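Long-range contacts in ULam111 (Flavobacterium sp., PDB 5WUT), which probably hydrolyses beta-1,3-glucosidic bonds of laminarin, acting as a laminarinase of glycoside hydrolase family 16 with a beta-jelly-roll fold: residues K21-E26 with T70-Q75; L43-N48 with Q66-R71; W102-N107 with P199-I204. All blocks are in the same frame, centred on the assembly; numbering follows the deposited sequence.

Interaction 1 (K21-E26 with T70-Q75)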
loop_
_atom_site.group_PDB
_atom_site.type_symbol
_atom_site.label_atom_id
_atom_site.label_comp_id
_atom_site.label_asym_id
_atom_site.label_seq_id
_atom_site.Cartn_x
_atom_site.Cartn_y
_atom_site.Cartn_z
ATOM N N LYS A 21 1.073 9.189 33.395
ATOM C CA LYS A 21 -0.281 9.708 33.484
ATOM C C LYS A 21 -1.095 9.220 32.290
ATOM O O LYS A 21 -2.323 9.170 32.342
ATOM C CB LYS A 21 -0.287 11.233 33.539
ATOM C CG LYS A 21 0.378 11.800 34.773
ATOM C CD LYS A 21 -0.324 11.337 36.033
ATOM C CE LYS A 21 0.259 12.017 37.268
ATOM N NZ LYS A 21 0.754 13.383 36.945
ATOM N N ASN A 22 -0.394 8.855 31.222
ATOM C CA ASN A 22 -1.061 8.341 30.025
ATOM C C ASN A 22 -0.798 6.857 29.776
ATOM O O ASN A 22 -1.577 6.218 29.066
ATOM C CB ASN A 22 -0.641 9.147 28.804
ATOM C CG ASN A 22 -1.197 10.555 28.835
ATOM O OD1 ASN A 22 -2.212 10.811 29.484
ATOM N ND2 ASN A 22 -0.541 11.466 28.140
ATOM N N TRP A 23 0.278 6.310 30.360
ATOM C CA TRP A 23 0.688 4.922 30.084
ATOM C C TRP A 23 0.782 4.057 31.327
ATOM O O TRP A 23 1.232 4.506 32.389
ATOM C CB TRP A 23 2.048 4.877 29.372
ATOM C CG TRP A 23 1.989 5.448 27.986
ATOM C CD1 TRP A 23 2.286 6.731 27.612
ATOM C CD2 TRP A 23 1.582 4.767 26.798
ATOM N NE1 TRP A 23 2.092 6.893 26.260
ATOM C CE2 TRP A 23 1.665 5.699 25.734
ATOM C CE3 TRP A 23 1.168 3.458 26.526
ATOM C CZ2 TRP A 23 1.331 5.369 24.417
ATOM C CZ3 TRP A 23 0.851 3.120 25.216
ATOM C CH2 TRP A 23 0.935 4.072 24.177
ATOM N N ASN A 24 0.379 2.799 31.170
ATOM C CA ASN A 24 0.604 1.766 32.178
ATOM C C ASN A 24 1.678 0.829 31.694
ATOM O O ASN A 24 1.840 0.641 30.480
ATOM C CB ASN A 24 -0.648 0.938 32.422
ATOM C CG ASN A 24 -1.862 1.776 32.647
ATOM O OD1 ASN A 24 -1.985 2.441 33.663
ATOM N ND2 ASN A 24 -2.782 1.755 31.688
ATOM N N PHE A 25 2.390 0.204 32.629
ATOM C CA PHE A 25 3.177 -0.977 32.282
ATOM C C PHE A 25 2.380 -2.238 32.569
ATOM O O PHE A 25 1.727 -2.356 33.613
ATOM C CB PHE A 25 4.495 -1.039 33.064
ATOM C CG PHE A 25 5.456 0.044 32.717
ATOM C CD1 PHE A 25 6.352 -0.111 31.666
ATOM C CD2 PHE A 25 5.474 1.223 33.442
ATOM C CE1 PHE A 25 7.246 0.884 31.347
ATOM C CE2 PHE A 25 6.374 2.226 33.128
ATOM C CZ PHE A 25 7.257 2.062 32.082
ATOM N N GLU A 26 2.453 -3.199 31.659
ATOM C CA GLU A 26 2.035 -4.549 32.004
ATOM C C GLU A 26 3.329 -5.337 32.186
ATOM O O GLU A 26 4.263 -5.209 31.391
ATOM C CB GLU A 26 1.093 -5.121 30.930
ATOM C CG GLU A 26 -0.254 -4.368 30.941
ATOM C CD GLU A 26 -1.360 -5.003 30.111
ATOM O OE1 GLU A 26 -2.531 -4.570 30.241
ATOM O OE2 GLU A 26 -1.072 -5.915 29.319
ATOM N N THR A 70 9.158 -5.046 26.663
ATOM C CA THR A 70 8.252 -4.023 27.193
ATOM C C THR A 70 6.853 -4.200 26.637
ATOM O O THR A 70 6.688 -4.535 25.448
ATOM C CB THR A 70 8.730 -2.595 26.835
ATOM O OG1 THR A 70 10.110 -2.446 27.184
ATOM C CG2 THR A 70 7.885 -1.505 27.540
ATOM N N ARG A 71 5.858 -3.973 27.489
ATOM C CA ARG A 71 4.456 -3.928 27.090
ATOM C C ARG A 71 3.768 -2.804 27.858
ATOM O O ARG A 71 3.709 -2.832 29.092
ATOM C CB ARG A 71 3.777 -5.273 27.371
ATOM C CG ARG A 71 2.273 -5.301 27.058
ATOM C CD ARG A 71 1.774 -6.739 27.085
ATOM N NE ARG A 71 0.317 -6.805 27.089
ATOM C CZ ARG A 71 -0.382 -7.783 26.514
ATOM N NH1 ARG A 71 0.244 -8.767 25.884
ATOM N NH2 ARG A 71 -1.705 -7.774 26.570
ATOM N N ILE A 72 3.257 -1.815 27.131
ATOM C CA ILE A 72 2.624 -0.663 27.760
ATOM C C ILE A 72 1.250 -0.438 27.154
ATOM O O ILE A 72 1.022 -0.773 25.990
ATOM C CB ILE A 72 3.487 0.605 27.617
ATOM C CG1 ILE A 72 3.871 0.871 26.154
ATOM C CG2 ILE A 72 4.765 0.471 28.450
ATOM C CD1 ILE A 72 4.483 2.266 25.963
ATOM N N THR A 73 0.331 0.098 27.955
ATOM C CA THR A 73 -1.027 0.385 27.488
ATOM C C THR A 73 -1.487 1.750 27.947
ATOM O O THR A 73 -0.912 2.325 28.873
ATOM C CB THR A 73 -2.065 -0.610 28.010
ATOM O OG1 THR A 73 -2.436 -0.256 29.356
ATOM C CG2 THR A 73 -1.524 -2.019 27.990
ATOM N N THR A 74 -2.550 2.254 27.335
ATOM C CA THR A 74 -3.165 3.490 27.834
ATOM C C THR A 74 -4.491 3.224 28.541
ATOM O O THR A 74 -5.298 4.129 28.714
ATOM C CB THR A 74 -3.396 4.520 26.708
ATOM O OG1 THR A 74 -4.363 4.018 25.776
ATOM C CG2 THR A 74 -2.104 4.845 25.996
ATOM N N GLN A 75 -4.708 1.983 28.974
ATOM C CA GLN A 75 -5.968 1.600 29.614
ATOM C C GLN A 75 -6.347 2.530 30.764
ATOM O O GLN A 75 -5.551 2.748 31.667
ATOM C CB GLN A 75 -5.895 0.165 30.138
ATOM C CG GLN A 75 -7.233 -0.341 30.662
ATOM C CD GLN A 75 -7.165 -1.782 31.138
ATOM O OE1 GLN A 75 -6.086 -2.357 31.271
ATOM N NE2 GLN A 75 -8.329 -2.380 31.377
HETATM O O HOH W 1 6.481 -3.597 30.280
HETATM O O HOH W 2 -3.337 -2.144 31.074
#

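Interaction 2 (L43-N48 with Q66-R71)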
loop_
_atom_site.group_PDB
_atom_site.type_symbol
_atom_site.label_atom_id
_atom_site.label_comp_id
_atom_site.label_asym_id
_atom_site.label_seq_id
_atom_site.Cartn_x
_atom_site.Cartn_y
_atom_site.Cartn_z
ATOM N N LEU A 43 9.598 -11.987 29.918
ATOM C CA LEU A 43 9.055 -11.237 31.034
ATOM C C LEU A 43 9.045 -9.785 30.617
ATOM O O LEU A 43 10.030 -9.277 30.078
ATOM C CB LEU A 43 9.880 -11.396 32.312
ATOM C CG LEU A 43 10.032 -12.782 32.908
ATOM C CD1 LEU A 43 10.738 -12.650 34.255
ATOM C CD2 LEU A 43 8.679 -13.427 33.064
ATOM N N TYR A 44 7.929 -9.116 30.854
ATOM C CA TYR A 44 7.853 -7.701 30.554
ATOM C C TYR A 44 8.344 -6.909 31.763
ATOM O O TYR A 44 8.065 -7.277 32.912
ATOM C CB TYR A 44 6.435 -7.321 30.173
ATOM C CG TYR A 44 6.023 -7.756 28.785
ATOM C CD1 TYR A 44 6.776 -7.401 27.681
ATOM C CD2 TYR A 44 4.863 -8.491 28.583
ATOM C CE1 TYR A 44 6.391 -7.765 26.404
ATOM C CE2 TYR A 44 4.472 -8.864 27.305
ATOM C CZ TYR A 44 5.239 -8.491 26.227
ATOM O OH TYR A 44 4.855 -8.849 24.948
ATOM N N THR A 45 9.099 -5.846 31.497
ATOM C CA THR A 45 9.752 -5.083 32.557
ATOM C C THR A 45 9.545 -3.593 32.386
ATOM O O THR A 45 8.967 -3.158 31.389
ATOM C CB THR A 45 11.261 -5.317 32.575
ATOM O OG1 THR A 45 11.856 -4.586 31.503
ATOM C CG2 THR A 45 11.602 -6.807 32.450
ATOM N N LYS A 46 10.062 -2.814 33.336
ATOM C CA LYS A 46 10.098 -1.352 33.216
ATOM C C LYS A 46 11.502 -0.894 32.852
ATOM O O LYS A 46 11.799 0.312 32.819
ATOM C CB LYS A 46 9.661 -0.669 34.522
ATOM C CG LYS A 46 8.219 -0.888 34.915
ATOM C CD LYS A 46 7.833 0.040 36.060
ATOM C CE LYS A 46 8.210 -0.516 37.415
ATOM N NZ LYS A 46 7.604 0.342 38.475
ATOM N N THR A 47 12.373 -1.858 32.583
ATOM C CA THR A 47 13.779 -1.563 32.331
ATOM C C THR A 47 14.256 -1.996 30.942
ATOM O O THR A 47 15.462 -2.098 30.691
ATOM C CB THR A 47 14.669 -2.228 33.407
ATOM O OG1 THR A 47 14.305 -3.607 33.531
ATOM C CG2 THR A 47 14.469 -1.546 34.749
ATOM N N ASN A 48 13.321 -2.228 30.020
ATOM C CA ASN A 48 13.690 -2.600 28.655
ATOM C C ASN A 48 13.378 -1.522 27.610
ATOM O O ASN A 48 13.469 -1.770 26.411
ATOM C CB ASN A 48 12.997 -3.909 28.251
ATOM C CG ASN A 48 13.744 -5.140 28.743
ATOM O OD1 ASN A 48 13.772 -5.418 29.942
ATOM N ND2 ASN A 48 14.326 -5.897 27.808
ATOM N N GLN A 66 16.770 -16.042 30.290
ATOM C CA GLN A 66 15.690 -15.084 30.509
ATOM C C GLN A 66 15.564 -14.099 29.342
ATOM O O GLN A 66 16.539 -13.481 28.913
ATOM C CB GLN A 66 15.896 -14.325 31.831
ATOM C CG GLN A 66 14.942 -13.114 31.988
ATOM C CD GLN A 66 14.722 -12.696 33.436
ATOM O OE1 GLN A 66 14.960 -11.545 33.812
ATOM N NE2 GLN A 66 14.207 -13.606 34.232
ATOM N N TYR A 67 14.352 -14.000 28.806
ATOM C CA TYR A 67 14.025 -13.022 27.781
ATOM C C TYR A 67 13.234 -11.886 28.400
ATOM O O TYR A 67 12.351 -12.141 29.208
ATOM C CB TYR A 67 13.205 -13.669 26.672
ATOM C CG TYR A 67 13.916 -14.766 25.920
ATOM C CD1 TYR A 67 13.860 -16.081 26.363
ATOM C CD2 TYR A 67 14.633 -14.488 24.758
ATOM C CE1 TYR A 67 14.503 -17.088 25.681
ATOM C CE2 TYR A 67 15.283 -15.502 24.051
ATOM C CZ TYR A 67 15.210 -16.800 24.527
ATOM O OH TYR A 67 15.836 -17.814 23.837
ATOM N N THR A 68 13.519 -10.650 27.990
ATOM C CA THR A 68 12.798 -9.489 28.515
ATOM C C THR A 68 12.416 -8.490 27.422
ATOM O O THR A 68 13.089 -8.372 26.401
ATOM C CB THR A 68 13.615 -8.745 29.594
ATOM O OG1 THR A 68 14.936 -8.482 29.108
ATOM C CG2 THR A 68 13.691 -9.583 30.896
ATOM N N SER A 69 11.340 -7.760 27.675
ATOM C CA SER A 69 10.861 -6.780 26.713
ATOM C C SER A 69 9.922 -5.824 27.434
ATOM O O SER A 69 9.903 -5.799 28.669
ATOM C CB SER A 69 10.175 -7.478 25.532
ATOM O OG SER A 69 9.967 -6.567 24.446
ATOM N N THR A 70 9.158 -5.046 26.663
ATOM C CA THR A 70 8.252 -4.023 27.193
ATOM C C THR A 70 6.853 -4.200 26.637
ATOM O O THR A 70 6.688 -4.535 25.448
ATOM C CB THR A 70 8.730 -2.595 26.835
ATOM O OG1 THR A 70 10.110 -2.446 27.184
ATOM C CG2 THR A 70 7.885 -1.505 27.540
ATOM N N ARG A 71 5.858 -3.973 27.489
ATOM C CA ARG A 71 4.456 -3.928 27.090
ATOM C C ARG A 71 3.768 -2.804 27.858
ATOM O O ARG A 71 3.709 -2.832 29.092
ATOM C CB ARG A 71 3.777 -5.273 27.371
ATOM C CG ARG A 71 2.273 -5.301 27.058
ATOM C CD ARG A 71 1.774 -6.739 27.085
ATOM N NE ARG A 71 0.317 -6.805 27.089
ATOM C CZ ARG A 71 -0.382 -7.783 26.514
ATOM N NH1 ARG A 71 0.244 -8.767 25.884
ATOM N NH2 ARG A 71 -1.705 -7.774 26.570
HETATM O O HOH W 3 2.574 -10.234 24.679
HETATM O O HOH W 1 6.481 -3.597 30.280
HETATM O O HOH W 4 10.600 -1.605 29.758
#

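Interaction 3 (W102-N107 with P199-I204)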
loop_
_atom_site.group_PDB
_atom_site.type_symbol
_atom_site.label_atom_id
_atom_site.label_comp_id
_atom_site.label_asym_id
_atom_site.label_seq_id
_atom_site.Cartn_x
_atom_site.Cartn_y
_atom_site.Cartn_z
ATOM N N TRP A 102 -1.565 -1.953 18.834
ATOM C CA TRP A 102 -2.916 -2.480 18.733
ATOM C C TRP A 102 -3.825 -1.864 19.781
ATOM O O TRP A 102 -3.386 -0.991 20.536
ATOM C CB TRP A 102 -2.877 -4.023 18.836
ATOM C CG TRP A 102 -2.141 -4.613 20.030
ATOM C CD1 TRP A 102 -0.818 -4.486 20.330
ATOM C CD2 TRP A 102 -2.701 -5.483 21.020
ATOM N NE1 TRP A 102 -0.517 -5.213 21.479
ATOM C CE2 TRP A 102 -1.661 -5.829 21.915
ATOM C CE3 TRP A 102 -3.988 -5.987 21.248
ATOM C CZ2 TRP A 102 -1.869 -6.652 23.019
ATOM C CZ3 TRP A 102 -4.196 -6.816 22.351
ATOM C CH2 TRP A 102 -3.131 -7.138 23.218
ATOM N N MET A 103 -5.104 -2.238 19.766
ATOM C CA MET A 103 -6.089 -1.653 20.682
ATOM C C MET A 103 -7.029 -2.688 21.271
ATOM O O MET A 103 -7.330 -3.684 20.625
ATOM C CB MET A 103 -6.917 -0.569 19.967
ATOM C CG MET A 103 -6.071 0.540 19.398
ATOM S SD MET A 103 -7.032 1.855 18.643
ATOM C CE MET A 103 -7.563 2.764 20.090
ATOM N N LEU A 104 -7.484 -2.438 22.503
ATOM C CA LEU A 104 -8.459 -3.294 23.175
ATOM C C LEU A 104 -9.656 -2.505 23.667
ATOM O O LEU A 104 -9.527 -1.332 24.017
ATOM C CB LEU A 104 -7.807 -4.022 24.356
ATOM C CG LEU A 104 -6.980 -5.238 23.970
ATOM C CD1 LEU A 104 -6.130 -5.698 25.171
ATOM C CD2 LEU A 104 -7.913 -6.356 23.513
ATOM N N GLY A 105 -10.820 -3.140 23.692
ATOM C CA GLY A 105 -12.045 -2.463 24.094
ATOM C C GLY A 105 -12.037 -2.042 25.552
ATOM O O GLY A 105 -11.573 -2.779 26.421
ATOM N N SER A 106 -12.570 -0.856 25.821
ATOM C CA SER A 106 -12.567 -0.301 27.174
ATOM C C SER A 106 -13.264 -1.206 28.204
ATOM O O SER A 106 -12.887 -1.239 29.389
ATOM C CB SER A 106 -13.237 1.072 27.165
ATOM O OG SER A 106 -13.157 1.677 28.447
ATOM N N ASN A 107 -14.269 -1.950 27.757
ATOM C CA ASN A 107 -15.044 -2.784 28.675
ATOM C C ASN A 107 -14.405 -4.140 28.986
ATOM O O ASN A 107 -15.067 -5.019 29.538
ATOM C CB ASN A 107 -16.461 -2.996 28.124
ATOM C CG ASN A 107 -16.474 -3.748 26.798
ATOM O OD1 ASN A 107 -15.426 -4.080 26.249
ATOM N ND2 ASN A 107 -17.672 -4.034 26.291
ATOM N N PRO A 199 -15.206 3.201 23.558
ATOM C CA PRO A 199 -13.799 3.614 23.561
ATOM C C PRO A 199 -12.870 2.399 23.587
ATOM O O PRO A 199 -13.243 1.341 24.115
ATOM C CB PRO A 199 -13.666 4.435 24.854
ATOM C CG PRO A 199 -15.094 4.801 25.234
ATOM C CD PRO A 199 -15.917 3.639 24.774
ATOM N N PHE A 200 -11.689 2.570 23.002
ATOM C CA PHE A 200 -10.633 1.561 23.024
ATOM C C PHE A 200 -9.358 2.185 23.575
ATOM O O PHE A 200 -9.206 3.396 23.517
ATOM C CB PHE A 200 -10.388 1.012 21.607
ATOM C CG PHE A 200 -11.279 -0.152 21.237
ATOM C CD1 PHE A 200 -12.663 -0.001 21.172
ATOM C CD2 PHE A 200 -10.726 -1.388 20.928
ATOM C CE1 PHE A 200 -13.474 -1.087 20.862
ATOM C CE2 PHE A 200 -11.532 -2.456 20.601
ATOM C CZ PHE A 200 -12.906 -2.304 20.578
ATOM N N TYR A 201 -8.455 1.376 24.121
ATOM C CA TYR A 201 -7.146 1.879 24.536
ATOM C C TYR A 201 -6.018 1.247 23.732
ATOM O O TYR A 201 -6.219 0.244 23.048
ATOM C CB TYR A 201 -6.924 1.654 26.034
ATOM C CG TYR A 201 -6.913 0.214 26.507
ATOM C CD1 TYR A 201 -5.734 -0.517 26.523
ATOM C CD2 TYR A 201 -8.071 -0.390 26.990
ATOM C CE1 TYR A 201 -5.696 -1.827 26.997
ATOM C CE2 TYR A 201 -8.049 -1.702 27.465
ATOM C CZ TYR A 201 -6.855 -2.413 27.460
ATOM O OH TYR A 201 -6.794 -3.712 27.937
ATOM N N PHE A 202 -4.843 1.866 23.798
ATOM C CA PHE A 202 -3.672 1.455 23.017
ATOM C C PHE A 202 -2.802 0.471 23.752
ATOM O O PHE A 202 -2.722 0.530 24.965
ATOM C CB PHE A 202 -2.816 2.664 22.648
ATOM C CG PHE A 202 -3.518 3.648 21.778
ATOM C CD1 PHE A 202 -3.815 3.321 20.466
ATOM C CD2 PHE A 202 -3.867 4.903 22.253
ATOM C CE1 PHE A 202 -4.465 4.235 19.644
ATOM C CE2 PHE A 202 -4.521 5.822 21.437
ATOM C CZ PHE A 202 -4.815 5.487 20.127
ATOM N N ILE A 203 -2.154 -0.412 23.002
ATOM C CA ILE A 203 -1.089 -1.269 23.538
ATOM C C ILE A 203 0.089 -1.213 22.579
ATOM O O ILE A 203 -0.103 -1.285 21.360
ATOM C CB ILE A 203 -1.537 -2.741 23.706
ATOM C CG1 ILE A 203 -2.831 -2.846 24.528
ATOM C CG2 ILE A 203 -0.408 -3.566 24.342
ATOM C CD1 ILE A 203 -4.109 -2.834 23.649
ATOM N N ILE A 204 1.297 -1.046 23.118
ATOM C CA ILE A 204 2.535 -1.237 22.355
ATOM C C ILE A 204 3.324 -2.332 23.045
ATOM O O ILE A 204 3.529 -2.275 24.260
ATOM C CB ILE A 204 3.382 0.046 22.277
ATOM C CG1 ILE A 204 2.607 1.156 21.585
ATOM C CG2 ILE A 204 4.687 -0.208 21.525
ATOM C CD1 ILE A 204 3.330 2.523 21.619
#

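Interaction 1 (K21-E26 with T70-Q75)
Two methyl groups hold the indole of Trp23 between them: Thr74 CG2 stands 3.4 Å from the centroid of the Trp23 six-membered ring, 8° off its normal, and Ile72 CD1 lies over the opposite face at 3.9 Å from the same centroid. Ile72 also runs side by side with Phe25, its CG2 touching Phe25 CD1 at 3.6 Å. On the other face of this antiparallel pairing, Asn24 crosses Thr73. Asn24 ND2 donates to Gln75 O (2.9 Å) and to Thr73 OG1 (3.1 Å); both acceptors lie close to the amide plane, which fixes the amide's rotation, while Lys77 NZ bonds OD1. An alanine here would probably leave Thr73 OG1 and Gln75 O without this donor and Lys77 NZ without one of its acceptors. Glu26 OE2 meets Arg71 NE at 2.8 Å in a bent salt bridge (134° at the hydrogen), on the anti side of OE2; the two planes are nearly parallel (16°) but not coplanar. Glu26 OE1 reaches Thr73 OG1 through a water. Trp23 NE1 donates to Glu11, and Thr74 OG1 bonds Lys78 O and Phe202 N. Strand 66-80 thus lies between strands 24-25 and 200-208, whose Phe202 and Ile204 form backbone bonds with Thr74 and Ile72.

Interaction 2 (L43-N48 with Q66-R71)
Tyr44 CG lies anti to its own carbonyl carbon (chi1 -75°), on the side of the sheet shared with Ser69, and the ring set from there meets the start of the Arg71 side chain. Arg71 CB stands 3.4 Å from the centroid of the Tyr44 ring and only 3° off the normal, a CH-pi contact over the ring centre. Further out, Arg71 CD touches Tyr44 CE2 at 3.4 Å. The ring and guanidinium planes are 58° apart, so it is the aliphatic part of the arginine that packs on the face, not a stacked guanidinium. Beyond the ring, Tyr44 OH bonds Asn205 and a water that is weakly bonded by Arg71 NH1; the main partner of the guanidinium is Glu26, its salt-bridge mate in interaction 1. Trp36 meets the same ring edge-to-face.

The backbones pair in parallel, Leu43 with Thr68 and Tyr44 with Ser69, the bonds including Leu43 N to Tyr67 O at 2.8 Å. Strand 42-44 thereby adds a parallel neighbour to strand 66-80, whose other partners in this jelly roll run antiparallel.

Past the strand, Thr45 OG1 sits between its backbone N and carbonyl carbon, where it accepts from Thr47 N as an ST turn and donates to Asn48 OD1 at 2.6 Å. That bond helps orient the Asn48 amide, whose ND2 donates to Thr68 OG1 at 3.0 Å, nearly in the amide plane, and also to Thr59 O on strand 55-63. Asn48 crosses Thr68 at about a right angle, and the Thr45 and Thr68 CG2 methyls touch at 3.8 Å. One water accepts from Asn48 N, donates to Thr45 O and bonds Thr70 OG1.

Interaction 3 (W102-N107 with P199-I204)
Trp102 O accepts from Ile203 N at 2.8 Å, the shortest hydrogen bond of this contact, and also receives a CA-H...O approach from Phe202 CA. Trp102 N returns a bond to Ile203 O, and Leu104 and Tyr201 repeat this reciprocal pairing; Ser106 N to Pro199 O (2.9 Å) carries the bonding beyond the last bridge, into the loop before helix 108-111.

From Trp102 to Leu104 and Tyr201 to Ile203, side chains alternate between two faces. On one, chi1 of Trp102 (52°) puts CG between the backbone N and carbonyl carbon, and the indole lies over Ile203: Ile203 CB is 3.6 Å from the centroid of the five-membered ring, and Ile203 CG2 touches Trp102 CE2 at 3.5 Å. Leu104 CB stands over the Tyr201 ring, 3.6 Å from Tyr201 CZ. On the opposite face, Met103 bends at its third torsion (79°), setting CE over the Phe202 ring, 3.5 Å from Phe202 CE1, with SD oblique in a Met-aromatic contact. At Gly105 the pattern breaks: the Phe200 ring lies across the glycine backbone, its centroid 3.4 Å from Gly105 CA, 8° off the normal.

Trp102 also bonds Asn205 through NE1 and touches Glu118, Asp120 and Glu123. These acids match the Glu-x-Asp-x-x-Glu signature of family 16, so the Trp102 face probably belongs to the concave, substrate-binding side of the jelly roll, while Met103 and Phe202 point to the other side.

How the interactions relate
Strand 66-80 carries interactions 1 and 2, which share Thr70 and Arg71 and a bridging water; strand 200-208, its antiparallel neighbour, carries interaction 3. Interaction 3 lies nearest the middle of the chain, its centre about 9 Å away against 12 and 16 Å for interactions 1 and 2, and its side-chain contacts are apolar and aromatic. Interaction 1 is only partly buried and mixes methyl-indole packing with a salt bridge and an amide that bonds twice. Interaction 2, though largely buried, combines tyrosine-arginine CH-pi packing with threonine, asparagine and water bonds beyond a short parallel pairing. Arg71, shared by interactions 1 and 2, also touches interaction 3, its NH2 3.7 Å from Trp102 CH2.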